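Carbohydrate binding family 6 (PDB 5A8C) probably cleaves terminal alpha-L-arabinofuranosyl residues from arabinose-containing polysaccharides, as a family 43 glycoside hydrolase with a five-bladed beta-propeller fold. Local coordinates at residues 55-59 / 296-300; 103-109 / 162-167; 152-158 / 183-187. The contacts are given in a common frame with arbitrary orientation. Numbering follows the deposited sequence.

Interaction 1: 55-59 / 296-300; sequences HDSDA and VYQRN
Residues 55-59 leave strand 48-56 and stay extended, with phi from -50° to -62° and psi from 138° to 147° over 57-59. Residues 296-299 lie in the loop after helix 286-291, and Asn-300 begins strand 300-306. The nearest CA atoms are those of Asp-56 and Gln-298, 5.7 Å apart. Asp-56 points toward the loop with chi1 of -85°, and both its carboxylate oxygens are used. OD1 of Asp-56 accepts NH2 of Arg-299 at 2.8 Å. OD2 of Asp-56 accepts both NE of Arg-299 at 2.8 Å and N of Arg-299 at 3.0 Å. The pair is thus a bidentate salt bridge with a backbone bond added. Arg-299 (m, t, m) meets the carboxylate with the edge of its guanidinium, while its NH1 bonds Asn-266 OD1 and the bound Tris molecule. In the five-bladed propeller this joins the first blade to the last, and Arg-299 also pairs through its backbone with Thr-37 at the start of strand 36-45. Farther out, Gln-298 (m, t) extends so that its OE1 accepts Ala-59 N at 2.9 Å, while its NE2 bonds Asp-294 O. Water 1 donates to Ser-57 O and to Tyr-297 O, at 2.7 Å each. Ser-57 OG turns to Asn-67 O. The CA-to-CB bond of Tyr-297 points sideways, and its ring packs edge-to-face with Tyr-66.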
ATOM      1  N   HIS A  55     -11.108  -0.389  -2.476  1.00  5.59           N
ATOM      2  CA  HIS A  55     -12.382  -1.117  -2.575  1.00  6.02           C
ATOM      3  C   HIS A  55     -12.606  -1.526  -4.032  1.00  6.07           C
ATOM      4  O   HIS A  55     -12.838  -0.671  -4.887  1.00  7.48           O
ATOM      5  CB  HIS A  55     -13.496  -0.258  -2.103  1.00  7.20           C
ATOM      6  CG  HIS A  55     -14.868  -0.849  -2.335  1.00  8.00           C
ATOM      7  ND1 HIS A  55     -15.289  -2.158  -2.309  1.00  9.74           N
ATOM      8  CD2 HIS A  55     -15.960  -0.121  -2.652  1.00  7.58           C
ATOM      9  CE1 HIS A  55     -16.597  -2.188  -2.611  1.00  7.80           C
ATOM     10  NE2 HIS A  55     -17.023  -0.960  -2.805  1.00 11.19           N
ATOM     11  N   ASP A  56     -12.410  -2.807  -4.337  1.00  6.21           N
ATOM     12  CA  ASP A  56     -12.729  -3.352  -5.638  1.00  6.68           C
ATOM     13  C   ASP A  56     -14.247  -3.424  -5.759  1.00  6.57           C
ATOM     14  O   ASP A  56     -14.871  -4.262  -5.102  1.00  7.88           O
ATOM     15  CB  ASP A  56     -12.138  -4.777  -5.827  1.00  6.86           C
ATOM     16  CG  ASP A  56     -10.704  -4.840  -6.296  1.00  6.06           C
ATOM     17  OD1 ASP A  56     -10.175  -3.872  -6.884  1.00  6.84           O
ATOM     18  OD2 ASP A  56     -10.130  -5.959  -6.122  1.00  6.77           O
ATOM     19  N   SER A  57     -14.842  -2.578  -6.569  1.00  7.27           N
ATOM     20  CA  SER A  57     -16.295  -2.597  -6.736  1.00  7.89           C
ATOM     21  C   SER A  57     -16.755  -3.939  -7.299  1.00  7.17           C
ATOM     22  O   SER A  57     -16.051  -4.593  -8.060  1.00  7.93           O
ATOM     23  CB  SER A  57     -16.743  -1.524  -7.693  1.00  9.10           C
ATOM     24  OG  SER A  57     -16.357  -0.240  -7.220  1.00  9.92           O
ATOM     25  N   ASP A  58     -17.951  -4.383  -6.911  1.00  7.82           N
ATOM     26  CA  ASP A  58     -18.492  -5.571  -7.521  1.00  7.80           C
ATOM     27  C   ASP A  58     -18.418  -5.462  -9.042  1.00  7.41           C
ATOM     28  O   ASP A  58     -18.733  -4.420  -9.622  1.00  7.99           O
ATOM     29  CB  ASP A  58     -19.930  -5.753  -7.063  1.00  9.21           C
ATOM     30  CG  ASP A  58     -20.037  -6.036  -5.569  1.00 10.76           C
ATOM     31  OD1 ASP A  58     -19.061  -6.438  -4.917  1.00 11.92           O
ATOM     32  OD2 ASP A  58     -21.172  -5.828  -5.041  1.00 13.79           O
ATOM     33  N   ALA A  59     -18.046  -6.548  -9.686  1.00  7.70           N
ATOM     34  CA  ALA A  59     -17.817  -6.557 -11.126  1.00  8.34           C
ATOM     35  C   ALA A  59     -19.013  -6.100 -11.926  1.00  8.75           C
ATOM     36  O   ALA A  59     -20.142  -6.456 -11.559  1.00 10.85           O
ATOM     37  CB  ALA A  59     -17.360  -7.926 -11.602  1.00 11.07           C
ATOM     38  N   VAL A 296     -10.281 -11.144 -11.551  1.00  7.47           N
ATOM     39  CA  VAL A 296      -9.254 -10.170 -11.927  1.00  7.40           C
ATOM     40  C   VAL A 296      -9.315  -8.910 -11.091  1.00  6.79           C
ATOM     41  O   VAL A 296      -8.271  -8.396 -10.659  1.00  8.23           O
ATOM     42  CB  VAL A 296      -9.280  -9.878 -13.441  1.00  9.34           C
ATOM     43  CG1 VAL A 296      -8.279  -8.783 -13.815  1.00 11.05           C
ATOM     44  CG2 VAL A 296      -8.990 -11.123 -14.214  1.00 11.18           C
ATOM     45  N   TYR A 297     -10.510  -8.370 -10.910  1.00  6.41           N
ATOM     46  CA  TYR A 297     -10.738  -7.113 -10.180  1.00  6.98           C
ATOM     47  C   TYR A 297     -11.638  -7.350  -8.966  1.00  6.50           C
ATOM     48  O   TYR A 297     -12.385  -6.442  -8.563  1.00  7.04           O
ATOM     49  CB  TYR A 297     -11.357  -6.043 -11.063  1.00  7.74           C
ATOM     50  CG  TYR A 297     -10.522  -5.756 -12.300  1.00  8.25           C
ATOM     51  CD1 TYR A 297      -9.297  -5.122 -12.206  1.00  9.13           C
ATOM     52  CD2 TYR A 297     -10.965  -6.136 -13.542  1.00  9.49           C
ATOM     53  CE1 TYR A 297      -8.528  -4.850 -13.315  1.00 10.35           C
ATOM     54  CE2 TYR A 297     -10.191  -5.886 -14.683  1.00 10.82           C
ATOM     55  CZ  TYR A 297      -8.977  -5.285 -14.541  1.00 10.89           C
ATOM     56  OH  TYR A 297      -8.178  -5.060 -15.663  1.00 14.57           O
ATOM     57  N   GLN A 298     -11.587  -8.550  -8.374  1.00  6.38           N
ATOM     58  CA  GLN A 298     -12.384  -8.867  -7.187  1.00  6.46           C
ATOM     59  C   GLN A 298     -11.492  -9.585  -6.208  1.00  6.07           C
ATOM     60  O   GLN A 298     -11.539 -10.809  -6.040  1.00  6.83           O
ATOM     61  CB  GLN A 298     -13.651  -9.633  -7.528  1.00  6.79           C
ATOM     62  CG  GLN A 298     -14.672  -8.725  -8.237  1.00  7.08           C
ATOM     63  CD  GLN A 298     -15.983  -9.381  -8.594  1.00  7.41           C
ATOM     64  OE1 GLN A 298     -17.044  -8.835  -8.287  1.00  8.49           O
ATOM     65  NE2 GLN A 298     -15.920 -10.481  -9.329  1.00  8.56           N
ATOM     66  N   ARG A 299     -10.648  -8.808  -5.513  1.00  5.38           N
ATOM     67  CA  ARG A 299      -9.629  -9.293  -4.592  1.00  5.58           C
ATOM     68  C   ARG A 299     -10.167  -9.309  -3.156  1.00  5.45           C
ATOM     69  O   ARG A 299     -11.212  -8.744  -2.863  1.00  5.94           O
ATOM     70  CB  ARG A 299      -8.386  -8.429  -4.728  1.00  5.51           C
ATOM     71  CG  ARG A 299      -7.697  -8.588  -6.087  1.00  5.83           C
ATOM     72  CD  ARG A 299      -6.733  -7.491  -6.413  1.00  5.50           C
ATOM     73  NE  ARG A 299      -7.415  -6.288  -6.871  1.00  5.55           N
ATOM     74  CZ  ARG A 299      -6.754  -5.193  -7.229  1.00  5.31           C
ATOM     75  NH1 ARG A 299      -5.443  -5.212  -7.392  1.00  5.71           N
ATOM     76  NH2 ARG A 299      -7.405  -4.064  -7.412  1.00  6.15           N
ATOM     77  N   ASN A 300      -9.394  -9.923  -2.259  1.00  5.41           N
ATOM     78  CA  ASN A 300      -9.683  -9.830  -0.824  1.00  5.63           C
ATOM     79  C   ASN A 300      -8.392  -9.709  -0.045  1.00  5.12           C
ATOM     80  O   ASN A 300      -7.369 -10.344  -0.367  1.00  5.87           O
ATOM     81  CB  ASN A 300     -10.528 -11.003  -0.323  1.00  5.82           C
ATOM     82  CG  ASN A 300      -9.841 -12.336  -0.560  1.00  5.74           C
ATOM     83  OD1 ASN A 300      -9.994 -12.973  -1.595  1.00  6.26           O
ATOM     84  ND2 ASN A 300      -9.061 -12.771   0.431  1.00  6.52           N
TER
HETATM   85  O   HOH W   1     -13.762  -4.272  -9.500  1.00  7.51           O

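Interaction 2: 103-109 / 162-167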
ATOM      1  N   ALA A 103      -4.985   2.157  -3.969  1.00  5.40           N
ATOM      2  CA  ALA A 103      -3.796   1.737  -3.222  1.00  5.08           C
ATOM      3  C   ALA A 103      -3.401   2.724  -2.131  1.00  5.17           C
ATOM      4  O   ALA A 103      -2.425   3.468  -2.244  1.00  5.59           O
ATOM      5  CB  ALA A 103      -2.625   1.423  -4.149  1.00  6.22           C
ATOM      6  N   PRO A 104      -4.179   2.761  -1.049  1.00  5.19           N
ATOM      7  CA  PRO A 104      -3.949   3.760  -0.011  1.00  5.82           C
ATOM      8  C   PRO A 104      -2.636   3.571   0.724  1.00  5.55           C
ATOM      9  O   PRO A 104      -2.107   2.468   0.884  1.00  6.17           O
ATOM     10  CB  PRO A 104      -5.155   3.540   0.936  1.00  7.25           C
ATOM     11  CG  PRO A 104      -5.493   2.085   0.763  1.00  7.79           C
ATOM     12  CD  PRO A 104      -5.253   1.825  -0.701  1.00  6.16           C
ATOM     13  N   SER A 105      -2.141   4.680   1.296  1.00  5.52           N
ATOM     14  CA  SER A 105      -1.055   4.668   2.281  1.00  5.23           C
ATOM     15  C   SER A 105      -1.548   5.457   3.478  1.00  5.32           C
ATOM     16  O   SER A 105      -2.051   6.555   3.325  1.00  6.61           O
ATOM     17  CB  SER A 105       0.183   5.311   1.702  1.00  5.90           C
ATOM     18  OG  SER A 105       1.252   5.360   2.622  1.00  6.81           O
ATOM     19  N   ILE A 106      -1.450   4.875   4.688  1.00  5.62           N
ATOM     20  CA  ILE A 106      -1.968   5.506   5.902  1.00  5.56           C
ATOM     21  C   ILE A 106      -0.793   5.862   6.831  1.00  5.40           C
ATOM     22  O   ILE A 106       0.104   5.029   7.060  1.00  6.19           O
ATOM     23  CB  ILE A 106      -2.974   4.559   6.607  1.00  6.38           C
ATOM     24  CG1 ILE A 106      -3.610   5.224   7.832  1.00  7.15           C
ATOM     25  CG2 ILE A 106      -2.384   3.199   6.938  1.00  6.75           C
ATOM     26  CD1 ILE A 106      -4.526   6.366   7.548  1.00  8.24           C
ATOM     27  N   VAL A 107      -0.897   7.030   7.434  1.00  5.64           N
ATOM     28  CA  VAL A 107       0.073   7.495   8.446  1.00  5.84           C
ATOM     29  C   VAL A 107      -0.729   8.175   9.554  1.00  5.92           C
ATOM     30  O   VAL A 107      -1.625   8.971   9.293  1.00  6.88           O
ATOM     31  CB  VAL A 107       1.097   8.486   7.844  1.00  7.03           C
ATOM     32  CG1 VAL A 107       2.061   8.945   8.907  1.00  8.01           C
ATOM     33  CG2 VAL A 107       1.841   7.843   6.711  1.00  8.55           C
ATOM     34  N   TYR A 108      -0.331   7.885  10.811  1.00  6.20           N
ATOM     35  CA  TYR A 108      -0.828   8.594  11.997  1.00  6.67           C
ATOM     36  C   TYR A 108       0.262   9.575  12.456  1.00  7.05           C
ATOM     37  O   TYR A 108       1.357   9.142  12.780  1.00  8.13           O
ATOM     38  CB  TYR A 108      -1.182   7.585  13.080  1.00  7.55           C
ATOM     39  CG  TYR A 108      -1.607   8.166  14.407  1.00  8.40           C
ATOM     40  CD1 TYR A 108      -2.676   9.049  14.514  1.00  8.70           C
ATOM     41  CD2 TYR A 108      -0.951   7.820  15.595  1.00 10.05           C
ATOM     42  CE1 TYR A 108      -3.098   9.563  15.737  1.00  9.86           C
ATOM     43  CE2 TYR A 108      -1.361   8.345  16.807  1.00 10.43           C
ATOM     44  CZ  TYR A 108      -2.425   9.211  16.879  1.00 10.14           C
ATOM     45  OH  TYR A 108      -2.782   9.714  18.110  1.00 12.24           O
ATOM     46  N   ARG A 109      -0.048  10.869  12.372  1.00  7.20           N
ATOM     47  CA  ARG A 109       0.949  11.893  12.756  1.00  7.07           C
ATOM     48  C   ARG A 109       0.200  13.090  13.250  1.00  7.99           C
ATOM     49  O   ARG A 109      -0.899  13.383  12.740  1.00  8.79           O
ATOM     50  CB  ARG A 109       1.824  12.285  11.556  1.00  7.04           C
ATOM     51  CG  ARG A 109       3.064  13.075  11.966  1.00  7.40           C
ATOM     52  CD  ARG A 109       3.930  13.470  10.831  1.00  6.89           C
ATOM     53  NE  ARG A 109       5.183  13.999  11.335  1.00  8.06           N
ATOM     54  CZ  ARG A 109       6.187  14.439  10.588  1.00  8.01           C
ATOM     55  NH1 ARG A 109       6.099  14.451   9.289  1.00  7.09           N
ATOM     56  NH2 ARG A 109       7.283  14.881  11.184  1.00 11.72           N
ATOM     57  N   ASP A 162       0.530   4.698  -6.463  1.00  5.29           N
ATOM     58  CA  ASP A 162       0.939   3.736  -5.443  1.00  5.37           C
ATOM     59  C   ASP A 162       1.865   4.351  -4.365  1.00  4.67           C
ATOM     60  O   ASP A 162       2.966   3.860  -4.121  1.00  5.37           O
ATOM     61  CB  ASP A 162       1.529   2.458  -6.033  1.00  5.62           C
ATOM     62  CG  ASP A 162       0.511   1.499  -6.648  1.00  5.42           C
ATOM     63  OD1 ASP A 162      -0.651   1.884  -6.857  1.00  6.19           O
ATOM     64  OD2 ASP A 162       0.972   0.361  -6.912  1.00  6.00           O
ATOM     65  N   PRO A 163       1.400   5.393  -3.694  1.00  4.91           N
ATOM     66  CA  PRO A 163       2.225   6.013  -2.677  1.00  5.05           C
ATOM     67  C   PRO A 163       2.530   5.103  -1.529  1.00  4.80           C
ATOM     68  O   PRO A 163       1.698   4.310  -1.081  1.00  4.96           O
ATOM     69  CB  PRO A 163       1.380   7.184  -2.185  1.00  5.96           C
ATOM     70  CG  PRO A 163      -0.046   6.729  -2.447  1.00  6.07           C
ATOM     71  CD  PRO A 163       0.047   5.992  -3.737  1.00  5.60           C
ATOM     72  N   GLY A 164       3.709   5.277  -0.944  1.00  5.32           N
ATOM     73  CA  GLY A 164       4.113   4.675   0.319  1.00  5.80           C
ATOM     74  C   GLY A 164       4.783   5.713   1.175  1.00  5.68           C
ATOM     75  O   GLY A 164       5.854   6.188   0.800  1.00  6.65           O
ATOM     76  N   VAL A 165       4.137   6.173   2.229  1.00  6.00           N
ATOM     77  CA  VAL A 165       4.642   7.267   3.053  1.00  5.81           C
ATOM     78  C   VAL A 165       5.222   6.706   4.351  1.00  5.87           C
ATOM     79  O   VAL A 165       4.714   5.738   4.911  1.00  7.37           O
ATOM     80  CB  VAL A 165       3.542   8.325   3.266  1.00  6.49           C
ATOM     81  CG1 VAL A 165       4.007   9.472   4.145  1.00  7.00           C
ATOM     82  CG2 VAL A 165       3.045   8.851   1.941  1.00  7.20           C
ATOM     83  N   PHE A 166       6.289   7.353   4.805  1.00  6.22           N
ATOM     84  CA  PHE A 166       7.072   6.939   5.926  1.00  7.20           C
ATOM     85  C   PHE A 166       7.595   8.194   6.663  1.00  6.51           C
ATOM     86  O   PHE A 166       8.051   9.108   5.992  1.00  7.71           O
ATOM     87  CB  PHE A 166       8.250   6.070   5.373  1.00  8.68           C
ATOM     88  CG  PHE A 166       9.347   5.890   6.337  1.00  8.05           C
ATOM     89  CD1 PHE A 166       9.257   4.997   7.402  1.00  9.98           C
ATOM     90  CD2 PHE A 166      10.539   6.587   6.194  1.00 11.01           C
ATOM     91  CE1 PHE A 166      10.298   4.843   8.339  1.00 10.92           C
ATOM     92  CE2 PHE A 166      11.584   6.400   7.073  1.00 11.65           C
ATOM     93  CZ  PHE A 166      11.474   5.554   8.138  1.00 12.10           C
ATOM     94  N   VAL A 167       7.624   8.141   7.994  1.00  6.01           N
ATOM     95  CA  VAL A 167       8.142   9.236   8.816  1.00  6.30           C
ATOM     96  C   VAL A 167       9.387   8.724   9.548  1.00  6.02           C
ATOM     97  O   VAL A 167       9.273   7.776  10.309  1.00  7.02           O
ATOM     98  CB  VAL A 167       7.081   9.782   9.792  1.00  7.44           C
ATOM     99  CG1 VAL A 167       7.647  10.943  10.589  1.00  8.79           C
ATOM    100  CG2 VAL A 167       5.813  10.176   9.074  1.00  8.53           C
TER
HETATM  101  O   HOH W   2       0.079   2.432  -2.313  1.00  5.60           O
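Strands 104-109 and 164-167 run nearly parallel, at 17° and 6.4 Å between axes, and side chains fill the gap. Ser-105, Val-107, Val-165 and Val-167 all adopt the t rotamer. Ser-105 therefore presents OG to the facing backbone, where it accepts Val-165 N at 3.0 Å. The valines interdigitate, with Val-107 CG2 3.7 Å from Val-165 CG1 and Val-107 CG1 4.0 Å from Val-167 CG2. Arg-109 is all-trans, so one face of its guanidinium lies over Val-167, CZ to CG1 at 3.8 Å, while NH2 bonds Gly-171 O. Ala-103 and Asp-162 both have positive phi of 59° and precede prolines. Here water 2 donates to Ala-103 O at 2.7 Å and to Pro-163 O at 2.8 Å. Asp-162 (m) sends OD2 to Ala-212 N and to a bound Tris molecule. These are the innermost strands of two successive blades, packed side by side around the central axis of a five-bladed beta-propeller, beside the Tris-occupied pocket.

Interaction 3: 152-158 / 183-187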
ATOM      1  N   VAL A 152      10.011  14.667 -10.844  1.00 11.86           N
ATOM      2  CA  VAL A 152       9.315  13.502 -11.376  1.00 12.46           C
ATOM      3  C   VAL A 152       9.761  13.164 -12.781  1.00 13.29           C
ATOM      4  O   VAL A 152      10.326  12.089 -13.057  1.00 13.78           O
ATOM      5  CB  VAL A 152       7.800  13.652 -11.296  1.00 12.73           C
ATOM      6  CG1 VAL A 152       7.100  12.512 -11.983  1.00 15.08           C
ATOM      7  CG2 VAL A 152       7.380  13.705  -9.834  1.00 13.57           C
ATOM      8  N   GLN A 153       9.579  14.124 -13.672  1.00 14.44           N
ATOM      9  CA  GLN A 153       9.995  13.952 -15.064  1.00 15.57           C
ATOM     10  C   GLN A 153      11.460  14.313 -15.160  1.00 16.68           C
ATOM     11  O   GLN A 153      11.909  15.113 -14.371  1.00 21.05           O
ATOM     12  CB  GLN A 153       9.146  14.840 -16.005  1.00 18.40           C
ATOM     13  CG  GLN A 153       7.685  14.448 -15.957  1.00 22.49           C
ATOM     14  CD  GLN A 153       6.864  15.028 -17.071  1.00 24.71           C
ATOM     15  OE1 GLN A 153       6.935  14.567 -18.220  1.00 33.85           O
ATOM     16  NE2 GLN A 153       6.063  16.038 -16.745  1.00 27.25           N
ATOM     17  N   PRO A 154      12.209  13.787 -16.151  1.00 17.01           N
ATOM     18  CA  PRO A 154      11.750  12.823 -17.173  1.00 15.73           C
ATOM     19  C   PRO A 154      11.477  11.453 -16.624  1.00 14.04           C
ATOM     20  O   PRO A 154      12.136  10.981 -15.689  1.00 14.38           O
ATOM     21  CB  PRO A 154      12.903  12.751 -18.182  1.00 18.23           C
ATOM     22  CG  PRO A 154      14.066  13.347 -17.488  1.00 22.32           C
ATOM     23  CD  PRO A 154      13.587  14.236 -16.396  1.00 20.06           C
ATOM     24  N   ALA A 155      10.447  10.825 -17.160  1.00 16.06           N
ATOM     25  CA  ALA A 155      10.157   9.508 -16.774  1.00 20.98           C
ATOM     26  C   ALA A 155       9.581   8.864 -18.067  1.00 22.55           C
ATOM     27  O   ALA A 155       8.855   9.475 -18.830  1.00 27.12           O
ATOM     28  CB  ALA A 155       9.207   9.523 -15.596  1.00 19.03           C
ATOM     29  N   GLN A 156       9.972   7.679 -18.421  1.00 22.42           N
ATOM     30  CA  GLN A 156       9.345   7.199 -19.617  1.00 21.59           C
ATOM     31  C   GLN A 156       8.588   6.076 -19.049  1.00 16.19           C
ATOM     32  O   GLN A 156       9.142   5.427 -18.335  1.00 19.50           O
ATOM     33  CB  GLN A 156      10.407   6.726 -20.600  1.00 28.37           C
ATOM     34  CG  GLN A 156      11.464   7.695 -20.847  1.00 33.71           C
ATOM     35  CD  GLN A 156      11.129   8.733 -21.903  1.00 39.70           C
ATOM     36  OE1 GLN A 156       9.994   8.863 -22.333  1.00 51.38           O
ATOM     37  NE2 GLN A 156      12.141   9.453 -22.360  1.00 44.20           N
ATOM     38  N   ASN A 157       7.340   5.980 -19.434  1.00 14.82           N
ATOM     39  CA  ASN A 157       6.419   4.895 -19.096  1.00 14.00           C
ATOM     40  C   ASN A 157       6.059   4.762 -17.636  1.00 11.15           C
ATOM     41  O   ASN A 157       5.551   3.770 -17.222  1.00 12.09           O
ATOM     42  CB  ASN A 157       7.130   3.638 -19.544  1.00 18.34           C
ATOM     43  CG  ASN A 157       7.387   3.672 -21.053  1.00 21.44           C
ATOM     44  OD1 ASN A 157       6.505   4.077 -21.779  1.00 26.20           O
ATOM     45  ND2 ASN A 157       8.488   3.209 -21.495  1.00 21.69           N
ATOM     46  N   MET A 158       6.354   5.807 -16.876  1.00 11.39           N
ATOM     47  CA  MET A 158       6.020   5.711 -15.430  1.00 11.32           C
ATOM     48  C   MET A 158       4.526   5.738 -15.148  1.00 10.32           C
ATOM     49  O   MET A 158       3.767   6.399 -15.791  1.00 12.00           O
ATOM     50  CB  MET A 158       6.687   6.815 -14.569  1.00 14.12           C
ATOM     51  CG  MET A 158       6.490   6.844 -12.970  1.00 13.39           C
ATOM     52  SD  MET A 158       6.952   8.480 -12.391  1.00 18.43           S
ATOM     53  CE  MET A 158       8.334   7.656 -12.180  1.00 13.79           C
ATOM     54  N   ASN A 183      13.840   1.977 -12.875  1.00  9.16           N
ATOM     55  CA  ASN A 183      14.246   3.338 -12.521  1.00  9.77           C
ATOM     56  C   ASN A 183      13.064   4.299 -12.430  1.00  8.57           C
ATOM     57  O   ASN A 183      13.267   5.514 -12.450  1.00  9.32           O
ATOM     58  CB  ASN A 183      15.282   3.841 -13.570  1.00 11.67           C
ATOM     59  CG  ASN A 183      16.425   2.917 -13.695  1.00 12.71           C
ATOM     60  OD1 ASN A 183      16.977   2.428 -12.698  1.00 14.87           O
ATOM     61  ND2 ASN A 183      16.713   2.509 -14.895  1.00 15.56           N
ATOM     62  N   ASN A 184      11.854   3.756 -12.330  1.00  7.93           N
ATOM     63  CA  ASN A 184      10.638   4.538 -12.242  1.00  7.97           C
ATOM     64  C   ASN A 184      10.102   4.640 -10.814  1.00  7.83           C
ATOM     65  O   ASN A 184       8.899   4.818 -10.623  1.00 10.36           O
ATOM     66  CB  ASN A 184       9.569   4.009 -13.222  1.00  9.06           C
ATOM     67  CG  ASN A 184       9.775   4.569 -14.621  1.00 10.94           C
ATOM     68  OD1 ASN A 184      10.439   5.565 -14.824  1.00 16.82           O
ATOM     69  ND2 ASN A 184       9.155   3.964 -15.609  1.00 12.95           N
ATOM     70  N   ILE A 185      10.993   4.594  -9.840  1.00  7.66           N
ATOM     71  CA  ILE A 185      10.659   4.921  -8.460  1.00  7.28           C
ATOM     72  C   ILE A 185      11.061   6.368  -8.217  1.00  6.58           C
ATOM     73  O   ILE A 185      12.119   6.850  -8.668  1.00  7.17           O
ATOM     74  CB  ILE A 185      11.450   4.039  -7.467  1.00  7.81           C
ATOM     75  CG1 ILE A 185      11.315   2.561  -7.759  1.00  9.06           C
ATOM     76  CG2 ILE A 185      11.042   4.377  -6.037  1.00  8.25           C
ATOM     77  CD1 ILE A 185      12.364   1.702  -7.124  1.00 10.16           C
ATOM     78  N   ARG A 186      10.215   7.084  -7.499  1.00  6.30           N
ATOM     79  CA  ARG A 186      10.518   8.428  -7.032  1.00  6.86           C
ATOM     80  C   ARG A 186      10.282   8.503  -5.534  1.00  6.52           C
ATOM     81  O   ARG A 186       9.458   7.772  -4.982  1.00  6.67           O
ATOM     82  CB  ARG A 186       9.652   9.462  -7.743  1.00  7.66           C
ATOM     83  CG  ARG A 186       9.858   9.533  -9.245  1.00  8.28           C
ATOM     84  CD  ARG A 186      11.206  10.094  -9.660  1.00  8.76           C
ATOM     85  NE  ARG A 186      11.377  10.162 -11.111  1.00  9.19           N
ATOM     86  CZ  ARG A 186      11.768   9.160 -11.885  1.00  8.98           C
ATOM     87  NH1 ARG A 186      12.053   7.982 -11.376  1.00  8.52           N
ATOM     88  NH2 ARG A 186      11.906   9.344 -13.190  1.00 11.17           N
ATOM     89  N   VAL A 187      10.992   9.408  -4.876  1.00  6.99           N
ATOM     90  CA  VAL A 187      10.746   9.710  -3.481  1.00  6.91           C
ATOM     91  C   VAL A 187      10.844  11.214  -3.295  1.00  6.62           C
ATOM     92  O   VAL A 187      11.753  11.865  -3.815  1.00  7.76           O
ATOM     93  CB  VAL A 187      11.671   8.917  -2.525  1.00  7.79           C
ATOM     94  CG1 VAL A 187      13.166   9.140  -2.820  1.00  8.75           C
ATOM     95  CG2 VAL A 187      11.354   9.201  -1.085  1.00  7.91           C
TER
HETATM   96  O   HOH W   3      11.812   6.189 -17.082  1.00 28.66           O
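Arg-186 makes the main polar contacts. Its NE donates to Val-152 O at 2.9 Å, and its NH2 reaches the same Val-152 O at 3.2 Å. NH2 also makes a weak bond to Pro-154 O at 3.0 Å, just after the cis peptide between Gln-153 and Pro-154. Within its own segment, Arg-186 NH1 bonds Ile-185 O at 2.9 Å and Asn-183 O at 3.0 Å. Next to it, Asn-184 ND2 donates to Gln-156 O at 3.1 Å and also to Asn-180 O. Water 3 accepts from Gln-156 N and lies close to Asn-184 OD1, at 2.7 Å in each case. Met-158 packs over one face of the Arg-186 guanidinium, CE to CZ at 3.8 Å, and its CE also lies 3.3 Å from Asn-184 O. Ala-155 CB is 3.6 Å from Arg-186 NH2. The loop 152-158 is thus tied to strand 185-190 of the third blade. Across this contact main-chain carbonyls, not a carboxylate, receive the guanidinium, so its bonds depend on the course of the loop backbone.

Interactions 1 and 2 each send a side chain to the ligand pocket, from different blades. Their centres are 22 Å apart and their nearest atoms about 7 Å, with no touch. Arg-299 of interaction 1 and Asp-162 of interaction 2 each come within about 3 Å of the same Tris molecule, which probably comes from the crystallisation liquor but is consistent with a sugar-binding pocket. The calcium ion is about 5 Å from the Ala-103 side chain and about 10 Å from that of Arg-299. Interaction 3 is peripheral, 28 Å from interaction 1 and 19 Å from interaction 2 between centres. It shares the third-blade sheet with interaction 2, and the segments of these two contacts alternate along the chain.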